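PDB 2YV3: aspartate-semialdehyde dehydrogenase from Thermus thermophilus, which probably catalyses the NADPH-dependent reductive dephosphorylation of L-aspartyl-4-phosphate to L-aspartate-semialdehyde, an early step on the route to lysine, methionine and threonine. Local coordinates for residues K144-A149 with V242-A247; R31-P36 with P54-P59; V267-E272 with G291-S296. All blocks are in the same frame, centred on the assembly; numbering follows the deposited sequence.

How the contacts relate
Contacts 1 and 3 belong to the dimerisation domain, centres about 16 Å apart, while contact 2 lies on the other side of the chain's centre in the NAD-binding domain, its centre about 43 Å from that of contact 1. Contact 1 joins two inner strands of the five-stranded sheet and is largely buried, with valines on one face and a charged pair on the face turned to the second subunit. Contact 3 is partly buried and reaches strand 288-295, outermost in that sheet within this chain, where a loop docks through one aspartate and a water. Contact 2, partly buried, joins a Rossmann strand to a proline-rich loop, mostly by apolar contact, and touches no other subunit.

Contact 1: residues K144-A149 with V242-A247; sequences KRVIVA and VSVEFA
Val146 lies alongside Val244, the two side chains pointing the same way, with CG2 of Val146 3.9 Å from CG1 of Val244. Its other branch, CG1, stands anti to the backbone N (chi1 -170°) and meets Val242 CG1 at 3.8 Å. Leu130 and Leu134 of helix 125-141 cover this valine face. The backbones run antiparallel, their axes 4.7 Å apart, with Val146 and Val244 as a non-hydrogen-bonded pair. Ile147 N donates to Ser243 O over 3.1 Å, approaching from above the carbonyl plane, and Glu245 N to Arg145 O over 2.9 Å, within it. Both strands are inner members of the mixed sheet of the dimerisation domain, whose other face meets the second subunit: Ile147 packs on Ile147 of that subunit. On this face Arg145 and Glu245 lie side by side, guanidinium and carboxylate planes 39° apart. Arg145 NH2 forms a salt bridge with Glu245 OE1 at 2.8 Å, OE1 coming over one face of the guanidinium, although its place is less certain. An alanine at Arg145 would remove the guanidinium and would probably leave the Glu245 carboxylate without its nearest positive mate. Glu245 OE2 also makes a long, weak ion pair with Arg145 of the second subunit.

Contact 2: residues R31-P36 with P54-P59; sequences RLYASP and PLPEGP
Ala34 and Pro54 pair as a parallel beta bridge, their CA atoms 4.9 Å apart, at the point where strands 31-34 and 48-54 both come to an end. One residue further on, Leu55 N reaches back to Ala34 O at 2.8 Å, a weak and bent bond whose acceptor is not securely placed. Earlier in the pairing, Leu32 and Ala34 share backbone hydrogen bonds with Glu53. Beyond Leu55 the second chain leaves the sheet as a loop, and the contact passes to the side chains. Tyr33 points toward that loop, its CG anti to the carbonyl carbon (chi1 -75°), and crosses Leu55 at about a right angle. Leu55 CD2 sits against the base of the tyrosine, 3.4 Å from Tyr33 CB, and also touches CG and CD1 of the ring. This sheet is that of the Rossmann-type NAD-binding domain, in which strand 31-34 runs between 48-54 and 3-6; the methyl of Ala34 is close to Ser38 and Thr9, both predicted to bind NADP(+). Leu55 also meets Val6 of strand 3-6, and Ile73 and Trp81 of helix 70-83, so it lies between sheet and helix. Further out along the tyrosine, CE1 meets Pro56 CD at 4.1 Å, while Pro54 O lies at the ring edge, near its plane, 4.0 Å from Tyr33 CD1. Past the bridge, Pro54 CB meets Pro36 CA at 4.1 Å.

Contact 3: residues V267-E272 with G291-S296; sequences VVDEPE and GRIRKS
A water links Asp269 to Ile293, donating one hydrogen bond to Asp269 OD1 and another to Ile293 O, each over 2.9 Å. The other carboxylate oxygen, Asp269 OD2, accepts a hydrogen bond from Ile293 N at 2.9 Å, nearly straight at 159°, though the place of OD2 is less certain. One residue thus has its N-H bound directly and its carbonyl through water. Arg292, with phi 58° and psi 23°, takes the left-handed helical conformation, which kinks the chain just before Ile293 N. Beside it, Gly291 CA passes close to Val268 O, 3.1 Å away. Arg292 and Arg294 both face the second subunit. Arg294 NH1 donates to a lone pair of Arg292 O at 3.2 Å, within the planes of both groups, and Arg292 NH1 sits over the Arg294 guanidinium, offset toward its rim. This close pair of like charges is bridged by Glu207 of the second subunit, which forms a salt bridge to each. Strand 288-295 is an outermost strand of its sheet within this chain, with 302-310 on its inner flank; the 267-272 loop, joined to it also by a Val268-Val290 backbone bond, follows helix 252-259, on whose Pro252 and Arg256 Ile293 packs.

Contact 1: residues K144-A149 with V242-A247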
ATOM      1  N   LYS A 144      16.225   0.898 -15.689  1.00 23.44           N
ATOM      2  CA  LYS A 144      16.197  -0.336 -16.433  1.00 10.23           C
ATOM      3  C   LYS A 144      15.247  -1.291 -15.739  1.00 22.75           C
ATOM      4  O   LYS A 144      14.933  -2.351 -16.274  1.00 21.40           O
ATOM      5  CB  LYS A 144      17.588  -0.966 -16.492  1.00 24.64           C
ATOM      6  CG  LYS A 144      18.622  -0.413 -15.513  1.00 20.96           C
ATOM      7  CD  LYS A 144      19.784  -1.394 -15.321  1.00 24.55           C
ATOM      8  CE  LYS A 144      20.457  -1.782 -16.633  1.00 32.37           C
ATOM      9  NZ  LYS A 144      21.252  -3.038 -16.487  1.00 29.71           N
ATOM     10  N   ARG A 145      14.765  -0.903 -14.559  1.00 26.78           N
ATOM     11  CA  ARG A 145      13.881  -1.779 -13.795  1.00 29.13           C
ATOM     12  C   ARG A 145      13.086  -1.072 -12.687  1.00 21.54           C
ATOM     13  O   ARG A 145      13.668  -0.630 -11.703  1.00 27.04           O
ATOM     14  CB  ARG A 145      14.733  -2.903 -13.186  1.00 30.59           C
ATOM     15  CG  ARG A 145      14.089  -4.272 -13.197  1.00 40.51           C
ATOM     16  CD  ARG A 145      15.103  -5.353 -13.532  1.00 44.36           C
ATOM     17  NE  ARG A 145      16.075  -5.574 -12.466  1.00 48.10           N
ATOM     18  CZ  ARG A 145      17.112  -6.409 -12.566  1.00 54.06           C
ATOM     19  NH1 ARG A 145      17.316  -7.100 -13.686  1.00 44.10           N
ATOM     20  NH2 ARG A 145      17.945  -6.564 -11.541  1.00 53.54           N
ATOM     21  N   VAL A 146      11.764  -0.967 -12.844  1.00 15.59           N
ATOM     22  CA  VAL A 146      10.910  -0.337 -11.822  1.00 20.12           C
ATOM     23  C   VAL A 146       9.875  -1.304 -11.238  1.00 15.85           C
ATOM     24  O   VAL A 146       9.200  -2.027 -11.961  1.00 17.00           O
ATOM     25  CB  VAL A 146      10.145   0.891 -12.355  1.00 20.75           C
ATOM     26  CG1 VAL A 146       9.478   1.628 -11.186  1.00 14.47           C
ATOM     27  CG2 VAL A 146      11.103   1.834 -13.108  1.00 31.48           C
ATOM     28  N   ILE A 147       9.754  -1.291  -9.917  1.00 16.51           N
ATOM     29  CA  ILE A 147       8.827  -2.162  -9.207  1.00 27.88           C
ATOM     30  C   ILE A 147       7.912  -1.351  -8.299  1.00 23.09           C
ATOM     31  O   ILE A 147       8.261  -1.082  -7.151  1.00 32.91           O
ATOM     32  CB  ILE A 147       9.617  -3.167  -8.354  1.00 29.73           C
ATOM     33  CG1 ILE A 147      10.641  -3.868  -9.246  1.00 39.58           C
ATOM     34  CG2 ILE A 147       8.674  -4.170  -7.699  1.00 32.03           C
ATOM     35  CD1 ILE A 147      11.574  -4.788  -8.516  1.00 43.40           C
ATOM     36  N   VAL A 148       6.738  -0.972  -8.788  1.00 14.15           N
ATOM     37  CA  VAL A 148       5.853  -0.171  -7.957  1.00 24.02           C
ATOM     38  C   VAL A 148       4.688  -0.897  -7.292  1.00 22.95           C
ATOM     39  O   VAL A 148       4.142  -1.855  -7.822  1.00 28.84           O
ATOM     40  CB  VAL A 148       5.307   1.072  -8.743  1.00 30.52           C
ATOM     41  CG1 VAL A 148       5.773   1.025 -10.209  1.00 28.43           C
ATOM     42  CG2 VAL A 148       3.783   1.135  -8.664  1.00 22.79           C
ATOM     43  N   ALA A 149       4.345  -0.427  -6.099  1.00 26.41           N
ATOM     44  CA  ALA A 149       3.237  -0.936  -5.303  1.00 21.82           C
ATOM     45  C   ALA A 149       2.401   0.315  -5.093  1.00 22.81           C
ATOM     46  O   ALA A 149       2.835   1.302  -4.496  1.00 16.22           O
ATOM     47  CB  ALA A 149       3.714  -1.477  -3.980  1.00 10.74           C
ATOM     48  N   VAL A 242       7.830   3.306  -4.852  1.00 21.57           N
ATOM     49  CA  VAL A 242       8.600   3.006  -6.048  1.00 22.98           C
ATOM     50  C   VAL A 242      10.006   2.470  -5.774  1.00 24.88           C
ATOM     51  O   VAL A 242      10.575   2.691  -4.712  1.00 32.31           O
ATOM     52  CB  VAL A 242       8.675   4.265  -6.938  1.00 20.22           C
ATOM     53  CG1 VAL A 242       9.414   3.964  -8.240  1.00 25.59           C
ATOM     54  CG2 VAL A 242       7.270   4.765  -7.219  1.00  9.98           C
ATOM     55  N   SER A 243      10.543   1.727  -6.735  1.00 26.26           N
ATOM     56  CA  SER A 243      11.881   1.158  -6.626  1.00 25.05           C
ATOM     57  C   SER A 243      12.438   1.108  -8.029  1.00 25.24           C
ATOM     58  O   SER A 243      11.688   0.931  -8.984  1.00 30.56           O
ATOM     59  CB  SER A 243      11.817  -0.239  -6.036  1.00 10.29           C
ATOM     60  OG  SER A 243      11.121  -0.210  -4.805  1.00 34.96           O
ATOM     61  N   VAL A 244      13.748   1.272  -8.163  1.00 24.69           N
ATOM     62  CA  VAL A 244      14.360   1.272  -9.480  1.00 26.94           C
ATOM     63  C   VAL A 244      15.802   0.793  -9.468  1.00 27.85           C
ATOM     64  O   VAL A 244      16.507   0.904  -8.468  1.00 28.66           O
ATOM     65  CB  VAL A 244      14.382   2.705 -10.101  1.00 19.63           C
ATOM     66  CG1 VAL A 244      14.608   2.613 -11.571  1.00 17.01           C
ATOM     67  CG2 VAL A 244      13.111   3.453  -9.801  1.00 14.09           C
ATOM     68  N   GLU A 245      16.236   0.264 -10.602  1.00 35.47           N
ATOM     69  CA  GLU A 245      17.610  -0.171 -10.759  1.00 35.31           C
ATOM     70  C   GLU A 245      18.117   0.772 -11.854  1.00 34.43           C
ATOM     71  O   GLU A 245      17.456   0.944 -12.883  1.00 21.92           O
ATOM     72  CB  GLU A 245      17.676  -1.639 -11.201  1.00 33.83           C
ATOM     73  CG  GLU A 245      19.095  -2.205 -11.261  1.00 29.66           C
ATOM     74  CD  GLU A 245      19.126  -3.686 -11.606  1.00 40.74           C
ATOM     75  OE1 GLU A 245      18.502  -4.082 -12.624  1.00 33.76           O
ATOM     76  OE2 GLU A 245      19.786  -4.451 -10.865  1.00 42.24           O
ATOM     77  N   PHE A 246      19.267   1.400 -11.623  1.00 26.84           N
ATOM     78  CA  PHE A 246      19.809   2.351 -12.585  1.00 27.72           C
ATOM     79  C   PHE A 246      21.039   1.933 -13.368  1.00 28.09           C
ATOM     80  O   PHE A 246      21.685   0.924 -13.074  1.00 32.17           O
ATOM     81  CB  PHE A 246      20.100   3.668 -11.874  1.00 26.37           C
ATOM     82  CG  PHE A 246      18.884   4.335 -11.330  1.00 24.04           C
ATOM     83  CD1 PHE A 246      18.075   5.112 -12.156  1.00 22.53           C
ATOM     84  CD2 PHE A 246      18.529   4.175  -9.993  1.00 23.42           C
ATOM     85  CE1 PHE A 246      16.925   5.723 -11.662  1.00 24.61           C
ATOM     86  CE2 PHE A 246      17.380   4.785  -9.490  1.00 34.67           C
ATOM     87  CZ  PHE A 246      16.575   5.561 -10.327  1.00 19.91           C
ATOM     88  N   ALA A 247      21.350   2.726 -14.385  1.00 26.77           N
ATOM     89  CA  ALA A 247      22.520   2.469 -15.211  1.00 33.53           C
ATOM     90  C   ALA A 247      23.677   3.126 -14.494  1.00 38.42           C
ATOM     91  O   ALA A 247      24.689   2.491 -14.184  1.00 32.70           O
ATOM     92  CB  ALA A 247      22.348   3.097 -16.586  1.00 25.31           C
TER

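Contact 2: residues R31-P36 with P54-P59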
ATOM      1  N   ARG A  31     -18.042  25.878 -23.208  1.00 23.00           N
ATOM      2  CA  ARG A  31     -19.009  24.830 -23.536  1.00 29.05           C
ATOM      3  C   ARG A  31     -18.862  23.523 -22.753  1.00 31.29           C
ATOM      4  O   ARG A  31     -17.842  22.841 -22.831  1.00 29.88           O
ATOM      5  CB  ARG A  31     -18.964  24.535 -25.037  1.00 35.70           C
ATOM      6  CG  ARG A  31     -19.466  25.674 -25.902  1.00 20.77           C
ATOM      7  CD  ARG A  31     -19.295  25.345 -27.360  1.00 28.86           C
ATOM      8  NE  ARG A  31     -19.979  26.303 -28.216  1.00 31.46           N
ATOM      9  CZ  ARG A  31     -21.289  26.310 -28.439  1.00 38.50           C
ATOM     10  NH1 ARG A  31     -22.074  25.404 -27.874  1.00 39.56           N
ATOM     11  NH2 ARG A  31     -21.816  27.233 -29.231  1.00 55.15           N
ATOM     12  N   LEU A  32     -19.906  23.188 -22.000  1.00 27.62           N
ATOM     13  CA  LEU A  32     -19.943  21.979 -21.200  1.00 18.47           C
ATOM     14  C   LEU A  32     -20.834  20.943 -21.861  1.00 28.55           C
ATOM     15  O   LEU A  32     -21.974  21.228 -22.214  1.00 34.58           O
ATOM     16  CB  LEU A  32     -20.476  22.303 -19.820  1.00 16.07           C
ATOM     17  CG  LEU A  32     -19.699  23.396 -19.089  1.00 22.86           C
ATOM     18  CD1 LEU A  32     -20.048  23.284 -17.587  1.00 10.24           C
ATOM     19  CD2 LEU A  32     -18.174  23.251 -19.345  1.00  2.62           C
ATOM     20  N   TYR A  33     -20.317  19.733 -22.019  1.00 32.39           N
ATOM     21  CA  TYR A  33     -21.069  18.667 -22.662  1.00 34.59           C
ATOM     22  C   TYR A  33     -21.104  17.353 -21.870  1.00 39.13           C
ATOM     23  O   TYR A  33     -20.087  16.885 -21.357  1.00 38.96           O
ATOM     24  CB  TYR A  33     -20.482  18.405 -24.054  1.00 31.64           C
ATOM     25  CG  TYR A  33     -20.831  19.446 -25.091  1.00 29.44           C
ATOM     26  CD1 TYR A  33     -22.127  19.516 -25.629  1.00 37.33           C
ATOM     27  CD2 TYR A  33     -19.881  20.359 -25.540  1.00 27.71           C
ATOM     28  CE1 TYR A  33     -22.458  20.461 -26.584  1.00 12.32           C
ATOM     29  CE2 TYR A  33     -20.204  21.310 -26.497  1.00 21.34           C
ATOM     30  CZ  TYR A  33     -21.498  21.353 -27.013  1.00 24.87           C
ATOM     31  OH  TYR A  33     -21.831  22.296 -27.956  1.00 38.62           O
ATOM     32  N   ALA A  34     -22.286  16.755 -21.790  1.00 43.07           N
ATOM     33  CA  ALA A  34     -22.465  15.488 -21.089  1.00 44.81           C
ATOM     34  C   ALA A  34     -23.371  14.614 -21.935  1.00 45.18           C
ATOM     35  O   ALA A  34     -24.047  15.103 -22.840  1.00 47.13           O
ATOM     36  CB  ALA A  34     -23.095  15.724 -19.716  1.00 36.76           C
ATOM     37  N   SER A  35     -23.375  13.317 -21.657  1.00 51.91           N
ATOM     38  CA  SER A  35     -24.245  12.405 -22.393  1.00 51.50           C
ATOM     39  C   SER A  35     -25.634  12.658 -21.818  1.00 49.88           C
ATOM     40  O   SER A  35     -25.769  13.097 -20.675  1.00 46.39           O
ATOM     41  CB  SER A  35     -23.841  10.944 -22.150  1.00 51.04           C
ATOM     42  OG  SER A  35     -24.102  10.546 -20.810  1.00 46.26           O
ATOM     43  N   PRO A  36     -26.683  12.373 -22.591  1.00 49.04           N
ATOM     44  CA  PRO A  36     -28.048  12.596 -22.106  1.00 53.26           C
ATOM     45  C   PRO A  36     -28.285  12.628 -20.589  1.00 49.07           C
ATOM     46  O   PRO A  36     -28.876  13.592 -20.098  1.00 44.30           O
ATOM     47  CB  PRO A  36     -28.836  11.512 -22.828  1.00 53.28           C
ATOM     48  CG  PRO A  36     -28.185  11.570 -24.209  1.00 53.72           C
ATOM     49  CD  PRO A  36     -26.691  11.632 -23.865  1.00 49.34           C
ATOM     50  N   PRO A  54     -26.366  18.154 -23.873  1.00 39.80           N
ATOM     51  CA  PRO A  54     -26.110  16.725 -24.048  1.00 40.13           C
ATOM     52  C   PRO A  54     -25.367  16.648 -25.369  1.00 33.94           C
ATOM     53  O   PRO A  54     -25.510  17.535 -26.199  1.00 34.47           O
ATOM     54  CB  PRO A  54     -27.509  16.126 -24.109  1.00 37.60           C
ATOM     55  CG  PRO A  54     -28.306  17.229 -24.759  1.00 41.81           C
ATOM     56  CD  PRO A  54     -27.791  18.475 -24.066  1.00 37.36           C
ATOM     57  N   LEU A  55     -24.564  15.613 -25.561  1.00 36.54           N
ATOM     58  CA  LEU A  55     -23.812  15.499 -26.800  1.00 36.40           C
ATOM     59  C   LEU A  55     -24.663  15.182 -28.017  1.00 38.77           C
ATOM     60  O   LEU A  55     -25.407  14.200 -28.025  1.00 41.93           O
ATOM     61  CB  LEU A  55     -22.699  14.462 -26.655  1.00 31.74           C
ATOM     62  CG  LEU A  55     -21.434  15.079 -26.061  1.00 29.01           C
ATOM     63  CD1 LEU A  55     -20.262  14.122 -26.238  1.00 26.94           C
ATOM     64  CD2 LEU A  55     -21.148  16.404 -26.759  1.00 22.87           C
ATOM     65  N   PRO A  56     -24.568  16.033 -29.060  1.00 40.86           N
ATOM     66  CA  PRO A  56     -25.278  15.953 -30.345  1.00 42.98           C
ATOM     67  C   PRO A  56     -24.554  15.139 -31.408  1.00 40.27           C
ATOM     68  O   PRO A  56     -23.434  15.472 -31.776  1.00 39.96           O
ATOM     69  CB  PRO A  56     -25.386  17.412 -30.759  1.00 43.09           C
ATOM     70  CG  PRO A  56     -24.063  17.961 -30.307  1.00 28.34           C
ATOM     71  CD  PRO A  56     -23.929  17.358 -28.911  1.00 45.45           C
ATOM     72  N   GLU A  57     -25.195  14.084 -31.903  1.00 37.46           N
ATOM     73  CA  GLU A  57     -24.583  13.256 -32.945  1.00 45.01           C
ATOM     74  C   GLU A  57     -24.279  14.142 -34.162  1.00 49.95           C
ATOM     75  O   GLU A  57     -24.914  13.992 -35.220  1.00 42.05           O
ATOM     76  CB  GLU A  57     -25.539  12.126 -33.369  1.00 52.07           C
ATOM     77  CG  GLU A  57     -26.087  11.261 -32.233  1.00 46.93           C
ATOM     78  CD  GLU A  57     -25.055  11.011 -31.160  1.00 44.98           C
ATOM     79  OE1 GLU A  57     -23.859  10.943 -31.504  1.00 38.19           O
ATOM     80  OE2 GLU A  57     -25.431  10.880 -29.976  1.00 50.60           O
ATOM     81  N   GLY A  58     -23.316  15.057 -34.001  1.00 49.13           N
ATOM     82  CA  GLY A  58     -22.947  15.989 -35.062  1.00 58.06           C
ATOM     83  C   GLY A  58     -22.024  17.126 -34.609  1.00 59.77           C
ATOM     84  O   GLY A  58     -22.484  18.137 -34.063  1.00 58.24           O
ATOM     85  N   PRO A  59     -20.716  17.000 -34.891  1.00 56.86           N
ATOM     86  CA  PRO A  59     -19.525  17.831 -34.630  1.00 50.66           C
ATOM     87  C   PRO A  59     -19.579  19.358 -34.681  1.00 48.86           C
ATOM     88  O   PRO A  59     -19.414  19.948 -35.757  1.00 45.37           O
ATOM     89  CB  PRO A  59     -18.515  17.308 -35.642  1.00 58.40           C
ATOM     90  CG  PRO A  59     -18.930  15.893 -35.820  1.00 61.83           C
ATOM     91  CD  PRO A  59     -20.405  15.997 -35.926  1.00 52.43           C
TER

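Contact 3: residues V267-E272 with G291-S296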
ATOM      1  N   VAL A 267       9.651  18.329  -3.665  1.00 24.91           N
ATOM      2  CA  VAL A 267      10.432  17.321  -2.982  1.00 23.74           C
ATOM      3  C   VAL A 267      10.033  17.499  -1.529  1.00 21.98           C
ATOM      4  O   VAL A 267       9.994  18.613  -1.022  1.00 31.57           O
ATOM      5  CB  VAL A 267      11.964  17.537  -3.168  1.00 18.35           C
ATOM      6  CG1 VAL A 267      12.722  17.162  -1.898  1.00 19.62           C
ATOM      7  CG2 VAL A 267      12.462  16.668  -4.302  1.00 15.03           C
ATOM      8  N   VAL A 268       9.698  16.393  -0.887  1.00 19.87           N
ATOM      9  CA  VAL A 268       9.282  16.366   0.508  1.00 21.93           C
ATOM     10  C   VAL A 268      10.045  15.195   1.136  1.00 29.01           C
ATOM     11  O   VAL A 268       9.606  14.044   1.060  1.00 25.88           O
ATOM     12  CB  VAL A 268       7.755  16.146   0.596  1.00 11.38           C
ATOM     13  CG1 VAL A 268       7.351  15.728   1.985  1.00 15.96           C
ATOM     14  CG2 VAL A 268       7.051  17.421   0.204  1.00 14.45           C
ATOM     15  N   ASP A 269      11.189  15.492   1.754  1.00 32.76           N
ATOM     16  CA  ASP A 269      12.013  14.433   2.317  1.00 33.61           C
ATOM     17  C   ASP A 269      12.773  14.782   3.587  1.00 33.33           C
ATOM     18  O   ASP A 269      13.900  15.261   3.521  1.00 35.87           O
ATOM     19  CB  ASP A 269      13.013  13.965   1.255  1.00 31.62           C
ATOM     20  CG  ASP A 269      13.365  12.507   1.388  1.00 29.34           C
ATOM     21  OD1 ASP A 269      13.891  12.108   2.442  1.00 39.00           O
ATOM     22  OD2 ASP A 269      13.122  11.749   0.428  1.00 40.90           O
ATOM     23  N   GLU A 270      12.170  14.519   4.743  1.00 33.13           N
ATOM     24  CA  GLU A 270      12.839  14.785   6.010  1.00 34.82           C
ATOM     25  C   GLU A 270      12.441  13.786   7.096  1.00 28.99           C
ATOM     26  O   GLU A 270      11.469  13.987   7.810  1.00 27.39           O
ATOM     27  CB  GLU A 270      12.526  16.196   6.487  1.00 39.65           C
ATOM     28  CG  GLU A 270      13.693  16.854   7.164  1.00 49.63           C
ATOM     29  CD  GLU A 270      14.676  17.458   6.174  1.00 45.22           C
ATOM     30  OE1 GLU A 270      15.868  17.567   6.537  1.00 39.65           O
ATOM     31  OE2 GLU A 270      14.250  17.832   5.054  1.00 29.30           O
ATOM     32  N   PRO A 271      13.198  12.695   7.229  1.00 25.30           N
ATOM     33  CA  PRO A 271      12.932  11.652   8.229  1.00 31.83           C
ATOM     34  C   PRO A 271      12.889  12.157   9.671  1.00 32.68           C
ATOM     35  O   PRO A 271      11.873  12.020  10.369  1.00 29.85           O
ATOM     36  CB  PRO A 271      14.074  10.665   8.005  1.00 28.91           C
ATOM     37  CG  PRO A 271      14.320  10.780   6.542  1.00 32.41           C
ATOM     38  CD  PRO A 271      14.272  12.282   6.310  1.00 29.11           C
ATOM     39  N   GLU A 272      14.012  12.715  10.108  1.00 31.04           N
ATOM     40  CA  GLU A 272      14.163  13.268  11.451  1.00 35.61           C
ATOM     41  C   GLU A 272      12.925  14.083  11.841  1.00 33.80           C
ATOM     42  O   GLU A 272      12.446  14.016  12.981  1.00 32.81           O
ATOM     43  CB  GLU A 272      15.402  14.170  11.505  1.00 32.67           C
ATOM     44  CG  GLU A 272      16.684  13.520  10.983  1.00 48.26           C
ATOM     45  CD  GLU A 272      17.869  14.490  10.910  1.00 50.73           C
ATOM     46  OE1 GLU A 272      18.446  14.838  11.971  1.00 45.35           O
ATOM     47  OE2 GLU A 272      18.217  14.909   9.785  1.00 46.92           O
ATOM     48  N   GLY A 291       9.243  11.525  -1.532  1.00 19.19           N
ATOM     49  CA  GLY A 291      10.092  11.362  -0.377  1.00 13.16           C
ATOM     50  C   GLY A 291      10.619   9.961  -0.203  1.00 24.92           C
ATOM     51  O   GLY A 291      10.532   9.114  -1.101  1.00 26.52           O
ATOM     52  N   ARG A 292      11.196   9.733   0.969  1.00 29.94           N
ATOM     53  CA  ARG A 292      11.782   8.455   1.341  1.00 23.40           C
ATOM     54  C   ARG A 292      12.879   7.989   0.402  1.00 29.90           C
ATOM     55  O   ARG A 292      13.188   6.794   0.326  1.00 35.26           O
ATOM     56  CB  ARG A 292      10.693   7.402   1.469  1.00 19.61           C
ATOM     57  CG  ARG A 292       9.768   7.698   2.605  1.00  5.08           C
ATOM     58  CD  ARG A 292      10.524   7.739   3.910  1.00 20.99           C
ATOM     59  NE  ARG A 292      10.007   6.705   4.796  1.00 32.84           N
ATOM     60  CZ  ARG A 292      10.302   5.418   4.692  1.00 24.14           C
ATOM     61  NH1 ARG A 292      11.136   5.007   3.756  1.00 34.11           N
ATOM     62  NH2 ARG A 292       9.706   4.536   5.485  1.00 45.32           N
ATOM     63  N   ILE A 293      13.482   8.939  -0.302  1.00 27.89           N
ATOM     64  CA  ILE A 293      14.574   8.623  -1.206  1.00 25.45           C
ATOM     65  C   ILE A 293      15.628   7.910  -0.373  1.00 31.07           C
ATOM     66  O   ILE A 293      16.145   8.469   0.588  1.00 36.25           O
ATOM     67  CB  ILE A 293      15.173   9.910  -1.793  1.00 32.18           C
ATOM     68  CG1 ILE A 293      15.566  10.878  -0.653  1.00 47.32           C
ATOM     69  CG2 ILE A 293      14.143  10.596  -2.705  1.00 32.51           C
ATOM     70  CD1 ILE A 293      17.053  10.909  -0.259  1.00 34.77           C
ATOM     71  N   ARG A 294      15.926   6.662  -0.708  1.00 36.85           N
ATOM     72  CA  ARG A 294      16.935   5.921   0.032  1.00 26.72           C
ATOM     73  C   ARG A 294      17.700   4.957  -0.847  1.00 24.47           C
ATOM     74  O   ARG A 294      17.152   4.392  -1.798  1.00 25.02           O
ATOM     75  CB  ARG A 294      16.306   5.184   1.212  1.00 33.69           C
ATOM     76  CG  ARG A 294      15.257   4.122   0.902  1.00 38.09           C
ATOM     77  CD  ARG A 294      14.642   3.699   2.246  1.00 37.80           C
ATOM     78  NE  ARG A 294      13.633   2.646   2.214  1.00 19.49           N
ATOM     79  CZ  ARG A 294      12.472   2.719   1.576  1.00 24.24           C
ATOM     80  NH1 ARG A 294      12.152   3.804   0.887  1.00 13.05           N
ATOM     81  NH2 ARG A 294      11.618   1.704   1.656  1.00 19.55           N
ATOM     82  N   LYS A 295      18.979   4.784  -0.544  1.00 25.29           N
ATOM     83  CA  LYS A 295      19.795   3.891  -1.343  1.00 24.83           C
ATOM     84  C   LYS A 295      19.188   2.507  -1.203  1.00 32.87           C
ATOM     85  O   LYS A 295      19.171   1.929  -0.118  1.00 37.13           O
ATOM     86  CB  LYS A 295      21.257   3.911  -0.874  1.00 17.72           C
ATOM     87  CG  LYS A 295      22.190   2.935  -1.610  1.00 23.04           C
ATOM     88  CD  LYS A 295      23.656   3.420  -1.675  1.00 31.38           C
ATOM     89  CE  LYS A 295      24.214   3.852  -0.293  1.00 37.31           C
ATOM     90  NZ  LYS A 295      25.589   4.454  -0.345  1.00 21.00           N
ATOM     91  N   SER A 296      18.662   1.996  -2.311  1.00 37.00           N
ATOM     92  CA  SER A 296      18.040   0.680  -2.338  1.00 41.09           C
ATOM     93  C   SER A 296      18.971  -0.470  -1.953  1.00 38.81           C
ATOM     94  O   SER A 296      20.121  -0.527  -2.403  1.00 45.13           O
ATOM     95  CB  SER A 296      17.487   0.395  -3.733  1.00 36.85           C
ATOM     96  OG  SER A 296      17.182  -0.984  -3.868  1.00 48.71           O
TER
HETATM   97  O   HOH W   1      16.157  10.409   2.809  1.00 25.07           O